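Local coordinates for farnesyl diphosphate synthase (Rhodobacter capsulatus, PDB 3M0G) that probably makes farnesyl diphosphate, joining isopentenyl diphosphate to allylic diphosphates in magnesium-dependent chain elongation as a trans-polyprenyl diphosphate synthase, at the interface of chains A and B. Numbering follows the deposited sequence. Chains: chain A/B, Farnesyl diphosphate synthase.

Contact 1: the interface of chains A and B. Residues chain A 76, 80, 83, 86, 108, 112; chain B 80, 108-109, 112.
With CG turned away from its own carbonyl carbon on both sides of the contact (chi1 -76° for A:His80, -74° for B:Asp112), an imidazole of one subunit meets a carboxylate of the other in a nearly shared plane. The protein belongs to the FPP/GGPP synthase family, whose members are typically homodimers, and A:His80 immediately precedes the first aspartate-rich DDxxxxD motif. A:His80 ND1 gives a nearly straight hydrogen bond to the syn lone pair of B:Asp112 OD2 at 2.7 Å, while B:Asp112 OD1 lies 2.9 Å from the same ND1. A:His80 NE2 bonds within its own chain to the carbonyl A:Val108 O, 2.8 Å away, which fixes the ring's rotation. The twin bond, from B:His80 ND1 to A:Asp112 OD2, measures 2.6 Å. Between the two pairs, A:His80 CE1 and B:His80 CE1 approach to 4.1 Å. With a leucine in place of A:His80, the B:Asp112 carboxylate would probably lose its cross-subunit donor and the A:Val108 carbonyl its ring N-H. A:Tyr76 slides past B:Asp112 with its ring perpendicular to the carboxylate, OD2 at the ring edge and A:Tyr76 OH 3.4 Å from B:Asp112 CB. B:Val108 packs CG1 obliquely against the A:His80 ring; A:Met83, a poorly ordered selenomethionine, points its methyl at this valine.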
# COMPACT_ATOMS: atom_id res chain seq x y z
N TYR A 76 7.77 -3.37 -5.73
CA TYR A 76 6.79 -4.22 -5.06
C TYR A 76 5.99 -5.02 -6.09
O TYR A 76 5.64 -6.18 -5.83
CB TYR A 76 5.85 -3.38 -4.15
CG TYR A 76 4.39 -3.41 -4.50
CD1 TYR A 76 3.73 -2.27 -4.96
CD2 TYR A 76 3.63 -4.57 -4.30
CE1 TYR A 76 2.41 -2.29 -5.28
CE2 TYR A 76 2.28 -4.60 -4.62
CZ TYR A 76 1.68 -3.46 -5.10
OH TYR A 76 0.34 -3.49 -5.42
N HIS A 80 5.80 -9.32 -6.17
CA HIS A 80 4.57 -10.11 -6.21
C HIS A 80 4.36 -10.86 -7.54
O HIS A 80 4.03 -12.04 -7.54
CB HIS A 80 3.33 -9.26 -5.85
CG HIS A 80 3.22 -8.99 -4.38
ND1 HIS A 80 2.18 -8.28 -3.82
CD2 HIS A 80 4.04 -9.32 -3.35
CE1 HIS A 80 2.35 -8.20 -2.51
NE2 HIS A 80 3.48 -8.81 -2.20
N MSE A 83 6.09 -14.14 -8.27
CA MSE A 83 5.71 -15.31 -7.45
C MSE A 83 5.12 -16.51 -8.21
O MSE A 83 4.59 -16.36 -9.33
CB MSE A 83 4.78 -14.90 -6.29
CG MSE A 83 5.45 -14.02 -5.23
SE MSE A 83 4.22 -13.49 -3.79
CE MSE A 83 2.71 -12.85 -4.81
N MSE A 86 1.79 -16.44 -9.89
CA MSE A 86 1.68 -15.39 -10.89
C MSE A 86 2.59 -15.71 -12.08
O MSE A 86 2.36 -16.70 -12.77
CB MSE A 86 1.99 -14.03 -10.28
CG MSE A 86 1.12 -13.65 -9.06
SE MSE A 86 -0.29 -12.32 -9.42
CE MSE A 86 0.70 -11.14 -10.56
N VAL A 108 5.79 -11.97 -0.33
CA VAL A 108 4.48 -11.35 -0.03
C VAL A 108 4.70 -10.13 0.83
O VAL A 108 4.29 -9.02 0.47
CB VAL A 108 3.50 -12.34 0.67
CG1 VAL A 108 2.16 -11.65 0.97
CG2 VAL A 108 3.30 -13.59 -0.15
N ASP A 112 4.48 -6.10 0.04
CA ASP A 112 3.51 -5.40 0.88
C ASP A 112 4.16 -4.16 1.51
O ASP A 112 3.65 -3.07 1.35
CB ASP A 112 2.95 -6.37 1.93
CG ASP A 112 1.81 -7.25 1.39
OD1 ASP A 112 1.38 -7.09 0.21
OD2 ASP A 112 1.36 -8.14 2.14
N HIS B 80 -3.86 -11.63 2.84
CA HIS B 80 -2.54 -12.23 2.66
C HIS B 80 -2.16 -13.23 3.76
O HIS B 80 -1.52 -14.24 3.49
CB HIS B 80 -1.45 -11.14 2.54
CG HIS B 80 -1.51 -10.36 1.26
ND1 HIS B 80 -0.68 -9.29 1.00
CD2 HIS B 80 -2.30 -10.50 0.16
CE1 HIS B 80 -0.96 -8.81 -0.20
NE2 HIS B 80 -1.94 -9.52 -0.73
N VAL B 108 -3.34 -12.46 -3.52
CA VAL B 108 -2.24 -11.49 -3.59
C VAL B 108 -2.79 -10.16 -4.12
O VAL B 108 -2.61 -9.10 -3.50
CB VAL B 108 -1.12 -11.99 -4.53
CG1 VAL B 108 -0.02 -10.91 -4.76
CG2 VAL B 108 -0.55 -13.28 -4.01
N LEU B 109 -3.51 -10.23 -5.24
CA LEU B 109 -3.93 -9.04 -5.94
C LEU B 109 -5.00 -8.25 -5.18
O LEU B 109 -4.95 -7.02 -5.14
CB LEU B 109 -4.37 -9.38 -7.37
CG LEU B 109 -3.27 -9.86 -8.31
CD1 LEU B 109 -3.88 -10.02 -9.67
CD2 LEU B 109 -2.07 -8.87 -8.40
N ASP B 112 -3.34 -6.50 -2.35
CA ASP B 112 -2.55 -5.40 -2.91
C ASP B 112 -3.44 -4.17 -3.16
O ASP B 112 -3.08 -3.04 -2.80
CB ASP B 112 -1.80 -5.81 -4.17
CG ASP B 112 -0.59 -6.71 -3.89
OD1 ASP B 112 -0.14 -6.88 -2.72
OD2 ASP B 112 -0.07 -7.25 -4.87

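Contact 2: the interface of chains A and B. Residues chain A 86, 150, 153-154; chain B 30, 105, 109, 112.
B:Leu109 and A:Ala154 meet in the close-packed half of this patch, a helix-packing part of the dimer interface of this FPP/GGPP synthase family member, where helix 104-121 of one subunit rests on helix 149-159 of the other. The leucine fork splits its work: B:Leu109 CD1 lies 3.8 Å from A:Ala154 CA, on the backbone itself, and B:Leu109 CD2 sits 3.8 Å from A:Gln153 CG. The small A:Ala154 also brings its CB within 4.1 Å of B:Leu30 CB, on helix 29-37. A:Val150 fills the adjoining space. A:Val150 CG1 points away from the backbone N (chi1 171°) and meets two partners, B:Leu30 CD1 at 3.7 Å and the main-chain carbonyl of B:Leu109; the valine and B:Leu30 side chains cross at about a right angle. The other branch, A:Val150 CG2, reaches no closer than 4.2 Å to B:Asp112 CB, a light touch on the methylene behind that carboxylate. The opposite end is looser. A:Met86, a selenomethionine from the loop that carries the aspartate-rich motif, is poorly ordered, and B:Ala105 loses little surface to it. A:Gln153 marks the transition between the two halves, because a bend at chi2 (71°) directs its amide away from the leucine and leaves the aliphatic part to make the contact. At the loose edge, A:Met86 SE stands 4.2 Å from B:Ala105 CB.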
# COMPACT_ATOMS: atom_id res chain seq x y z
N MSE A 86 1.79 -16.44 -9.89
CA MSE A 86 1.68 -15.39 -10.89
C MSE A 86 2.59 -15.71 -12.08
O MSE A 86 2.36 -16.70 -12.77
CB MSE A 86 1.99 -14.03 -10.28
CG MSE A 86 1.12 -13.65 -9.06
SE MSE A 86 -0.29 -12.32 -9.42
CE MSE A 86 0.70 -11.14 -10.56
N VAL A 150 -2.99 -2.87 -10.62
CA VAL A 150 -3.50 -4.15 -10.12
C VAL A 150 -4.65 -4.63 -11.02
O VAL A 150 -4.70 -5.80 -11.38
CB VAL A 150 -3.89 -4.09 -8.63
CG1 VAL A 150 -4.62 -5.33 -8.20
CG2 VAL A 150 -2.65 -3.89 -7.75
N GLN A 153 -3.05 -6.06 -14.03
CA GLN A 153 -2.43 -7.35 -13.74
C GLN A 153 -3.48 -8.48 -13.61
O GLN A 153 -3.23 -9.62 -14.02
CB GLN A 153 -1.57 -7.26 -12.47
CG GLN A 153 -0.94 -8.57 -12.04
CD GLN A 153 0.18 -9.03 -12.95
OE1 GLN A 153 0.09 -10.09 -13.57
NE2 GLN A 153 1.24 -8.24 -13.03
N ALA A 154 -4.65 -8.15 -13.07
CA ALA A 154 -5.73 -9.13 -12.89
C ALA A 154 -6.35 -9.52 -14.23
O ALA A 154 -6.73 -10.67 -14.45
CB ALA A 154 -6.78 -8.59 -11.94
N LEU B 30 -11.37 -9.43 -9.22
CA LEU B 30 -10.59 -8.60 -8.31
C LEU B 30 -11.49 -7.74 -7.42
O LEU B 30 -11.27 -7.68 -6.21
CB LEU B 30 -9.57 -7.74 -9.06
CG LEU B 30 -8.82 -6.65 -8.27
CD1 LEU B 30 -7.70 -7.19 -7.36
CD2 LEU B 30 -8.27 -5.57 -9.20
N ALA B 105 -3.32 -16.30 -6.58
CA ALA B 105 -3.06 -15.10 -7.38
C ALA B 105 -4.05 -13.98 -7.05
O ALA B 105 -3.65 -12.82 -6.84
CB ALA B 105 -3.12 -15.43 -8.87
N LEU B 109 -3.51 -10.23 -5.24
CA LEU B 109 -3.93 -9.04 -5.94
C LEU B 109 -5.00 -8.25 -5.18
O LEU B 109 -4.95 -7.02 -5.14
CB LEU B 109 -4.37 -9.38 -7.37
CG LEU B 109 -3.27 -9.86 -8.31
CD1 LEU B 109 -3.88 -10.02 -9.67
CD2 LEU B 109 -2.07 -8.87 -8.40
N ASP B 112 -3.34 -6.50 -2.35
CA ASP B 112 -2.55 -5.40 -2.91
C ASP B 112 -3.44 -4.17 -3.16
O ASP B 112 -3.08 -3.04 -2.80
CB ASP B 112 -1.80 -5.81 -4.17
CG ASP B 112 -0.59 -6.71 -3.89
OD1 ASP B 112 -0.14 -6.88 -2.72
OD2 ASP B 112 -0.07 -7.25 -4.87

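Contact 3: the interface of chains A and B. Residues chain A 145-146, 150; chain B 25, 30, 34, 109, 113, 116.
The methyl of A:Ala146 projects from the turn between helices 130-144 and 149-159 into a ring of apolar groups of the other subunit. B:Met34 bends at its end (chi3 66°) and so presents its selenium, not its methyl, to the alanine, with B:Met34 SE 3.6 Å from A:Ala146 CB. B:Leu30, from the same helix 29-37, offers its CD2 branch to that methyl; both branches also touch A:Val150, which the leucine crosses at about a right angle. From the loop ahead of this helix, B:Leu25 adds its CD1 branch to the ring. The remaining side is formed by B:Ala113, whose CB faces the alanine methyl and lies 3.8 Å from A:Val150 CG1, so that this small residue of helix 104-121 accommodates two partners at once. One turn further along that helix, B:Thr116 points CG2 opposite its own backbone N (OG1 at chi1 -52°) and lays this methyl against the main chain, 3.6 Å from A:Gly145 CA; the absence of a side chain there lets the threonine approach the backbone. A water bridges the turn to the partner helix: it pairs with A:Ala146 N at 3.0 Å along an almost straight N-H line and with the carbonyl B:Ala113 O. The backbone amide is thereby satisfied within a largely apolar setting. By seating the interhelical turn of one subunit between helices 29-37 and 104-121 of the other, the site probably helps fix how the two all-helical subunits are set in the dimer.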
# COMPACT_ATOMS: atom_id res chain seq x y z
N GLY A 145 -3.69 0.87 -7.99
CA GLY A 145 -4.73 -0.06 -7.51
C GLY A 145 -5.72 -0.68 -8.50
O GLY A 145 -5.43 -0.83 -9.69
N ALA A 146 -6.91 -1.02 -7.99
CA ALA A 146 -7.99 -1.68 -8.75
C ALA A 146 -8.60 -0.87 -9.90
O ALA A 146 -9.49 -1.34 -10.59
CB ALA A 146 -9.08 -2.18 -7.81
N VAL A 150 -2.99 -2.87 -10.62
CA VAL A 150 -3.50 -4.15 -10.12
C VAL A 150 -4.65 -4.63 -11.02
O VAL A 150 -4.70 -5.80 -11.38
CB VAL A 150 -3.89 -4.09 -8.63
CG1 VAL A 150 -4.62 -5.33 -8.20
CG2 VAL A 150 -2.65 -3.89 -7.75
N LEU B 25 -15.23 0.78 -8.20
CA LEU B 25 -14.12 0.14 -8.91
C LEU B 25 -14.64 -0.68 -10.10
O LEU B 25 -15.80 -1.09 -10.10
CB LEU B 25 -13.31 -0.72 -7.94
CG LEU B 25 -12.78 -0.04 -6.66
CD1 LEU B 25 -12.09 -1.06 -5.74
CD2 LEU B 25 -11.86 1.14 -6.94
N LEU B 30 -11.37 -9.43 -9.22
CA LEU B 30 -10.59 -8.60 -8.31
C LEU B 30 -11.49 -7.74 -7.42
O LEU B 30 -11.27 -7.68 -6.21
CB LEU B 30 -9.57 -7.74 -9.06
CG LEU B 30 -8.82 -6.65 -8.27
CD1 LEU B 30 -7.70 -7.19 -7.36
CD2 LEU B 30 -8.27 -5.57 -9.20
N MSE B 34 -12.15 -8.30 -3.32
CA MSE B 34 -11.94 -7.17 -2.40
C MSE B 34 -13.21 -6.96 -1.57
O MSE B 34 -13.15 -6.85 -0.34
CB MSE B 34 -11.62 -5.88 -3.16
CG MSE B 34 -10.36 -5.96 -4.02
SE MSE B 34 -10.10 -4.38 -5.13
CE MSE B 34 -9.80 -3.08 -3.70
N LEU B 109 -3.51 -10.23 -5.24
CA LEU B 109 -3.93 -9.04 -5.94
C LEU B 109 -5.00 -8.25 -5.18
O LEU B 109 -4.95 -7.02 -5.14
CB LEU B 109 -4.37 -9.38 -7.37
CG LEU B 109 -3.27 -9.86 -8.31
CD1 LEU B 109 -3.88 -10.02 -9.67
CD2 LEU B 109 -2.07 -8.87 -8.40
N ALA B 113 -4.62 -4.39 -3.74
CA ALA B 113 -5.51 -3.28 -4.10
C ALA B 113 -6.28 -2.77 -2.90
O ALA B 113 -6.73 -1.62 -2.87
CB ALA B 113 -6.45 -3.70 -5.24
N THR B 116 -3.91 -0.28 -1.42
CA THR B 116 -3.99 0.91 -2.27
C THR B 116 -5.28 1.67 -2.01
O THR B 116 -5.28 2.90 -1.95
CB THR B 116 -3.93 0.53 -3.79
OG1 THR B 116 -2.80 -0.31 -4.04
CG2 THR B 116 -3.79 1.78 -4.63
O HOH W 1 -7.39 -0.10 -5.14

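Contact 4: the interface of chains A and B. Residues chain A 119, 137-138, 141-142, 147; chain B 116, 119-120, 123.
Helices 104-121 of the two chains run side by side in the same sense to meet at A:Phe119 and B:Phe119, while helix 130-144 of chain A runs in broadly the opposite direction along its chain B neighbour. This is part of the all-helical dimer face of a polyprenyl synthase. The phenylalanines, each with chi1 near -76°, exchange CH-pi contacts about the two-fold axis: A:Phe119 CB sits over the centre of the B:Phe119 ring, 3.7 Å from its centroid, and B:Phe119 CB lies over the A:Phe119 ring nearer its rim. The two CG atoms of A:Phe119 and B:Phe119 come to 3.6 Å. Cutting B:Phe119 back to an alanine is likely to open a gap at the axis and leave A:Phe119 CB without the ring face it covers. Alongside, B:Thr116 CG2 touches A:Ala141 CA at 3.6 Å, and B:Thr123 presses CG2 tightly on A:Val137 CG1, 3.4 Å away. B:Glu120 extends past A:Ala141 and crosses A:Gln142 at about a right angle. Its carboxylate and that of A:Glu147 are turned 61° apart and share a water, 2.8 Å from B:Glu120 OE2 and 2.7 Å from A:Glu147 OE1, which may ease the nearness of like charges.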
# COMPACT_ATOMS: atom_id res chain seq x y z
N PHE A 119 3.91 5.04 -0.41
CA PHE A 119 2.92 6.00 0.11
C PHE A 119 3.52 6.92 1.20
O PHE A 119 3.28 8.14 1.19
CB PHE A 119 1.61 5.29 0.51
CG PHE A 119 0.78 4.88 -0.70
CD1 PHE A 119 -0.01 5.83 -1.37
CD2 PHE A 119 0.83 3.58 -1.22
CE1 PHE A 119 -0.75 5.49 -2.52
CE2 PHE A 119 0.10 3.22 -2.36
CZ PHE A 119 -0.69 4.18 -3.02
N VAL A 137 -0.40 11.64 -3.67
CA VAL A 137 -0.94 10.41 -3.06
C VAL A 137 -2.11 9.86 -3.86
O VAL A 137 -2.09 8.69 -4.22
CB VAL A 137 -1.31 10.62 -1.57
CG1 VAL A 137 -2.06 9.40 -1.00
CG2 VAL A 137 -0.04 10.88 -0.76
N ALA A 138 -3.13 10.68 -4.13
CA ALA A 138 -4.29 10.23 -4.91
C ALA A 138 -3.89 9.69 -6.26
O ALA A 138 -4.37 8.63 -6.65
CB ALA A 138 -5.33 11.31 -5.07
N ALA A 141 -2.26 6.25 -5.92
CA ALA A 141 -3.29 5.21 -5.67
C ALA A 141 -4.20 4.95 -6.87
O ALA A 141 -4.58 3.81 -7.15
CB ALA A 141 -4.14 5.58 -4.46
N GLN A 142 -4.54 6.00 -7.60
CA GLN A 142 -5.34 5.82 -8.82
C GLN A 142 -4.59 4.98 -9.83
O GLN A 142 -5.18 4.07 -10.45
CB GLN A 142 -5.76 7.16 -9.42
CG GLN A 142 -6.87 7.86 -8.61
CD GLN A 142 -6.99 9.37 -8.86
OE1 GLN A 142 -6.22 9.95 -9.63
NE2 GLN A 142 -7.97 10.00 -8.20
N GLU A 147 -8.13 0.35 -10.08
CA GLU A 147 -8.48 1.16 -11.24
C GLU A 147 -7.33 1.21 -12.21
O GLU A 147 -7.45 1.78 -13.29
CB GLU A 147 -8.77 2.58 -10.81
CG GLU A 147 -10.06 2.78 -10.09
CD GLU A 147 -10.50 4.20 -10.19
OE1 GLU A 147 -10.30 4.96 -9.20
OE2 GLU A 147 -11.01 4.57 -11.28
N THR B 116 -3.91 -0.28 -1.42
CA THR B 116 -3.99 0.91 -2.27
C THR B 116 -5.28 1.67 -2.01
O THR B 116 -5.28 2.90 -1.95
CB THR B 116 -3.93 0.53 -3.79
OG1 THR B 116 -2.80 -0.31 -4.04
CG2 THR B 116 -3.79 1.78 -4.63
N PHE B 119 -5.09 3.84 1.31
CA PHE B 119 -4.38 5.12 1.06
C PHE B 119 -5.18 6.14 0.25
O PHE B 119 -5.09 7.36 0.50
CB PHE B 119 -2.96 4.86 0.50
CG PHE B 119 -1.99 4.42 1.57
CD1 PHE B 119 -1.52 5.34 2.52
CD2 PHE B 119 -1.57 3.10 1.65
CE1 PHE B 119 -0.65 4.94 3.53
CE2 PHE B 119 -0.68 2.68 2.66
CZ PHE B 119 -0.21 3.60 3.59
N GLU B 120 -5.98 5.65 -0.69
CA GLU B 120 -6.76 6.52 -1.57
C GLU B 120 -7.82 7.20 -0.71
O GLU B 120 -8.06 8.40 -0.80
CB GLU B 120 -7.44 5.70 -2.67
CG GLU B 120 -8.29 6.53 -3.64
CD GLU B 120 -8.52 5.82 -4.98
OE1 GLU B 120 -9.30 4.83 -5.02
OE2 GLU B 120 -7.95 6.26 -5.99
N THR B 123 -7.29 10.40 1.21
CA THR B 123 -7.15 11.62 0.41
C THR B 123 -8.47 12.33 0.21
O THR B 123 -8.49 13.45 -0.28
CB THR B 123 -6.58 11.35 -1.00
OG1 THR B 123 -7.51 10.57 -1.76
CG2 THR B 123 -5.21 10.63 -0.95
O HOH W 2 -8.15 4.15 -7.84

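Helix 104-121 of chain B runs through all four sites, with chain A supplying different elements along its length. Contacts 1 and 2 have centres about 7 Å apart and share A:Met86, B:Leu109 and B:Asp112; contacts 2 and 3 are as close and share A:Val150, B:Leu30 and B:Leu109. Contact 4 lies about 11 Å from contact 3, joined to it by B:Thr116, and about 17 Å from contact 1. The shared residues make the patches a continuous strip, the two-fold axis supplies the twin contacts, and the interface probably couples the loop of the aspartate-rich motif to the dimer.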